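Local coordinates for sulfur oxidation protein soxB (Thermus thermophilus, PDB 2WDD) that probably hydrolyses the sulfur-sulfur bond of cysteine S-thiosulfonate in the sulfur oxidation pathway, using a pair of manganese ions, at residues T425-Y436 against E516-Y527. Numbering follows the deposited sequence. Where two conformers were deposited one is given.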
# COMPACT_ATOMS: atom_id res chain seq x y z
N THR A 425 -0.39 3.42 12.23
CA THR A 425 0.47 2.55 13.03
C THR A 425 -0.19 1.26 13.49
O THR A 425 0.30 0.62 14.44
CB THR A 425 1.03 3.31 14.26
OG1 THR A 425 -0.04 3.64 15.16
CG2 THR A 425 1.78 4.58 13.86
N GLY A 426 -1.29 0.90 12.84
CA GLY A 426 -2.06 -0.28 13.19
C GLY A 426 -1.43 -1.61 12.78
O GLY A 426 -2.07 -2.41 12.08
N PHE A 427 -0.19 -1.83 13.19
CA PHE A 427 0.48 -3.12 13.00
C PHE A 427 -0.09 -4.05 14.07
O PHE A 427 -0.36 -3.61 15.18
CB PHE A 427 1.97 -3.01 13.34
CG PHE A 427 2.76 -2.13 12.41
CD1 PHE A 427 3.53 -2.68 11.39
CD2 PHE A 427 2.78 -0.75 12.60
CE1 PHE A 427 4.29 -1.87 10.54
CE2 PHE A 427 3.52 0.07 11.75
CZ PHE A 427 4.25 -0.48 10.70
N THR A 428 -0.16 -5.34 13.79
CA THR A 428 -0.56 -6.27 14.85
C THR A 428 0.63 -6.46 15.80
O THR A 428 0.49 -7.11 16.84
CB THR A 428 -0.99 -7.63 14.29
OG1 THR A 428 0.04 -8.14 13.44
CG2 THR A 428 -2.34 -7.53 13.54
N TYR A 429 1.80 -5.95 15.41
CA TYR A 429 3.03 -6.00 16.22
C TYR A 429 3.54 -4.56 16.30
O TYR A 429 4.52 -4.20 15.67
CB TYR A 429 4.10 -6.90 15.59
CG TYR A 429 4.36 -6.70 14.11
CD1 TYR A 429 5.54 -6.12 13.66
CD2 TYR A 429 3.44 -7.15 13.16
CE1 TYR A 429 5.79 -5.96 12.30
CE2 TYR A 429 3.68 -6.98 11.79
CZ TYR A 429 4.86 -6.41 11.37
OH TYR A 429 5.10 -6.25 10.02
N PRO A 430 2.82 -3.70 17.04
CA PRO A 430 3.08 -2.26 17.08
C PRO A 430 4.10 -1.79 18.10
O PRO A 430 4.30 -0.59 18.30
CB PRO A 430 1.71 -1.70 17.45
CG PRO A 430 1.20 -2.74 18.43
CD PRO A 430 1.64 -4.07 17.85
N GLU A 431 4.76 -2.74 18.76
CA GLU A 431 5.72 -2.39 19.79
C GLU A 431 6.81 -1.42 19.37
O GLU A 431 7.47 -1.60 18.35
CB GLU A 431 6.36 -3.65 20.36
CG GLU A 431 5.38 -4.53 21.13
CD GLU A 431 4.59 -5.49 20.24
OE1 GLU A 431 4.79 -5.49 19.00
OE2 GLU A 431 3.76 -6.25 20.79
N LEU A 432 7.06 -0.43 20.24
CA LEU A 432 8.15 0.49 20.07
C LEU A 432 9.31 -0.09 20.89
O LEU A 432 9.13 -0.44 22.07
CB LEU A 432 7.79 1.88 20.62
CG LEU A 432 8.95 2.88 20.65
CD1 LEU A 432 9.40 3.27 19.24
CD2 LEU A 432 8.58 4.13 21.46
N TYR A 433 10.47 -0.24 20.27
CA TYR A 433 11.63 -0.79 20.94
C TYR A 433 12.69 0.30 21.10
O TYR A 433 12.90 1.08 20.18
CB TYR A 433 12.23 -1.92 20.10
CG TYR A 433 11.34 -3.13 20.00
CD1 TYR A 433 11.32 -4.08 21.00
CD2 TYR A 433 10.47 -3.28 18.92
CE1 TYR A 433 10.49 -5.19 20.92
CE2 TYR A 433 9.66 -4.38 18.82
CZ TYR A 433 9.66 -5.34 19.82
OH TYR A 433 8.82 -6.43 19.74
N LEU A 434 13.37 0.31 22.25
CA LEU A 434 14.47 1.25 22.52
C LEU A 434 15.73 0.39 22.69
O LEU A 434 15.73 -0.57 23.46
CB LEU A 434 14.21 2.06 23.81
CG LEU A 434 13.58 3.45 23.63
CD1 LEU A 434 12.34 3.42 22.77
CD2 LEU A 434 13.28 4.12 24.97
N PHE A 435 16.77 0.72 21.94
CA PHE A 435 17.97 -0.10 21.96
C PHE A 435 19.15 0.68 21.42
O PHE A 435 18.98 1.61 20.63
CB PHE A 435 17.75 -1.35 21.09
CG PHE A 435 17.25 -1.04 19.71
CD1 PHE A 435 18.13 -0.82 18.66
CD2 PHE A 435 15.89 -0.85 19.49
CE1 PHE A 435 17.66 -0.47 17.39
CE2 PHE A 435 15.42 -0.50 18.23
CZ PHE A 435 16.30 -0.30 17.18
N TYR A 436 20.36 0.28 21.82
CA TYR A 436 21.56 0.95 21.35
C TYR A 436 22.06 0.35 20.04
O TYR A 436 22.04 -0.87 19.85
CB TYR A 436 22.69 0.90 22.39
CG TYR A 436 22.37 1.65 23.65
CD1 TYR A 436 22.55 3.03 23.72
CD2 TYR A 436 21.76 1.01 24.73
CE1 TYR A 436 22.21 3.74 24.87
CE2 TYR A 436 21.43 1.71 25.88
CZ TYR A 436 21.65 3.08 25.94
OH TYR A 436 21.30 3.77 27.07
N GLU A 516 21.14 -3.47 21.22
CA GLU A 516 21.25 -3.87 22.62
C GLU A 516 20.12 -3.17 23.38
O GLU A 516 20.13 -1.95 23.52
CB GLU A 516 22.60 -3.46 23.19
CG GLU A 516 23.77 -4.21 22.57
CD GLU A 516 25.09 -3.87 23.25
OE1 GLU A 516 25.06 -3.32 24.37
OE2 GLU A 516 26.15 -4.14 22.65
N ALA A 517 19.14 -3.94 23.81
CA ALA A 517 17.96 -3.38 24.47
C ALA A 517 18.28 -2.45 25.64
O ALA A 517 19.14 -2.75 26.47
CB ALA A 517 17.01 -4.48 24.89
N LYS A 518 17.60 -1.32 25.68
CA LYS A 518 17.79 -0.36 26.76
C LYS A 518 17.31 -0.98 28.06
O LYS A 518 16.20 -1.52 28.14
CB LYS A 518 17.00 0.92 26.49
CG LYS A 518 17.26 2.04 27.49
CD LYS A 518 16.28 3.19 27.29
CE LYS A 518 16.72 4.45 28.03
NZ LYS A 518 16.98 4.18 29.48
N PRO A 519 18.16 -0.93 29.09
CA PRO A 519 17.79 -1.49 30.39
C PRO A 519 16.57 -0.78 30.95
O PRO A 519 16.44 0.44 30.85
CB PRO A 519 19.02 -1.18 31.25
CG PRO A 519 20.15 -1.16 30.30
CD PRO A 519 19.59 -0.59 29.01
N GLY A 520 15.69 -1.55 31.57
CA GLY A 520 14.51 -1.02 32.22
C GLY A 520 13.34 -0.63 31.33
O GLY A 520 12.26 -0.33 31.82
N TYR A 521 13.55 -0.62 30.02
CA TYR A 521 12.47 -0.24 29.11
C TYR A 521 11.60 -1.43 28.72
O TYR A 521 12.10 -2.49 28.33
CB TYR A 521 13.02 0.43 27.85
CG TYR A 521 11.95 0.68 26.81
CD1 TYR A 521 11.02 1.70 26.98
CD2 TYR A 521 11.83 -0.14 25.70
CE1 TYR A 521 10.00 1.90 26.06
CE2 TYR A 521 10.81 0.04 24.78
CZ TYR A 521 9.91 1.07 24.96
OH TYR A 521 8.90 1.26 24.04
N GLU A 522 10.29 -1.24 28.81
CA GLU A 522 9.34 -2.28 28.45
C GLU A 522 8.63 -1.88 27.16
O GLU A 522 7.90 -0.89 27.12
CB GLU A 522 8.34 -2.51 29.59
CG GLU A 522 9.02 -2.90 30.90
CD GLU A 522 8.10 -2.86 32.10
OE1 GLU A 522 6.90 -3.16 31.94
OE2 GLU A 522 8.58 -2.56 33.21
N PRO A 523 8.87 -2.63 26.07
CA PRO A 523 8.23 -2.25 24.80
C PRO A 523 6.72 -2.14 24.92
O PRO A 523 6.06 -2.98 25.54
CB PRO A 523 8.61 -3.41 23.86
CG PRO A 523 9.89 -3.97 24.44
CD PRO A 523 9.74 -3.81 25.93
N ARG A 524 6.16 -1.09 24.33
CA ARG A 524 4.72 -0.89 24.34
C ARG A 524 4.30 -0.34 22.98
O ARG A 524 5.13 0.17 22.23
CB ARG A 524 4.31 0.05 25.46
CG ARG A 524 4.87 1.44 25.34
CD ARG A 524 4.11 2.37 26.27
NE ARG A 524 4.73 3.68 26.37
CZ ARG A 524 4.10 4.77 26.78
NH1 ARG A 524 2.83 4.71 27.15
NH2 ARG A 524 4.74 5.93 26.85
N PRO A 525 3.01 -0.45 22.65
CA PRO A 525 2.58 -0.03 21.31
C PRO A 525 2.90 1.41 20.96
O PRO A 525 2.67 2.32 21.74
CB PRO A 525 1.06 -0.22 21.34
CG PRO A 525 0.84 -1.23 22.44
CD PRO A 525 1.88 -0.94 23.46
N ILE A 526 3.39 1.62 19.74
CA ILE A 526 3.72 2.97 19.31
C ILE A 526 2.52 3.91 19.44
O ILE A 526 2.70 5.08 19.78
CB ILE A 526 4.27 2.97 17.88
CG1 ILE A 526 4.72 4.38 17.49
CG2 ILE A 526 3.22 2.40 16.92
CD1 ILE A 526 5.81 4.96 18.38
N TYR A 527 1.32 3.44 19.10
CA TYR A 527 0.14 4.30 19.16
C TYR A 527 -0.19 4.80 20.57
O TYR A 527 -0.75 5.88 20.71
CB TYR A 527 -1.08 3.72 18.44
CG TYR A 527 -1.33 2.26 18.69
CD1 TYR A 527 -1.85 1.81 19.91
CD2 TYR A 527 -1.16 1.32 17.68
CE1 TYR A 527 -2.12 0.46 20.12
CE2 TYR A 527 -1.44 -0.01 17.88
CZ TYR A 527 -1.93 -0.44 19.09
OH TYR A 527 -2.18 -1.79 19.28
O HOH W 1 -2.01 -3.62 17.39
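L434 lays its CB over one face of the Y521 ring, a CH-pi contact 4.1 Å from the centroid, while the carbonyl of L432 meets that ring at its edge. The Y527 ring carries P525 CB on one face and has T425 O and a water at its edge. The two segments form an antiparallel beta pairing in the C-terminal domain of this 5'-nucleotidase relative, regular at Y436 and E516 and interrupted where 518-523 bows outward, K518 to Y521 forming a type II turn. Tyrosine suits this bow: with CG anti to the backbone N (chi1 173°), the Y521 ring reaches back to the strand, and its OH donates to L432 O at 2.6 Å, from above the carbonyl plane. A phenylalanine here would probably leave L432 O without this hydroxyl donor. L434, branched and apolar, also sets CD2 beside K518 CD, and its O accepts a nearly straight hydrogen bond (174°) from K518 N. P523, rigid and apolar, rests CG 3.7 Å from Y433 CD1. Beyond P525, the N-cap of helix 526-537, I526 N donates to P430 O. Y527, which touches a bound tert-butyl alcohol, places CE2 3.6 Å from P430 CB, and its OH shares the water with F427 O.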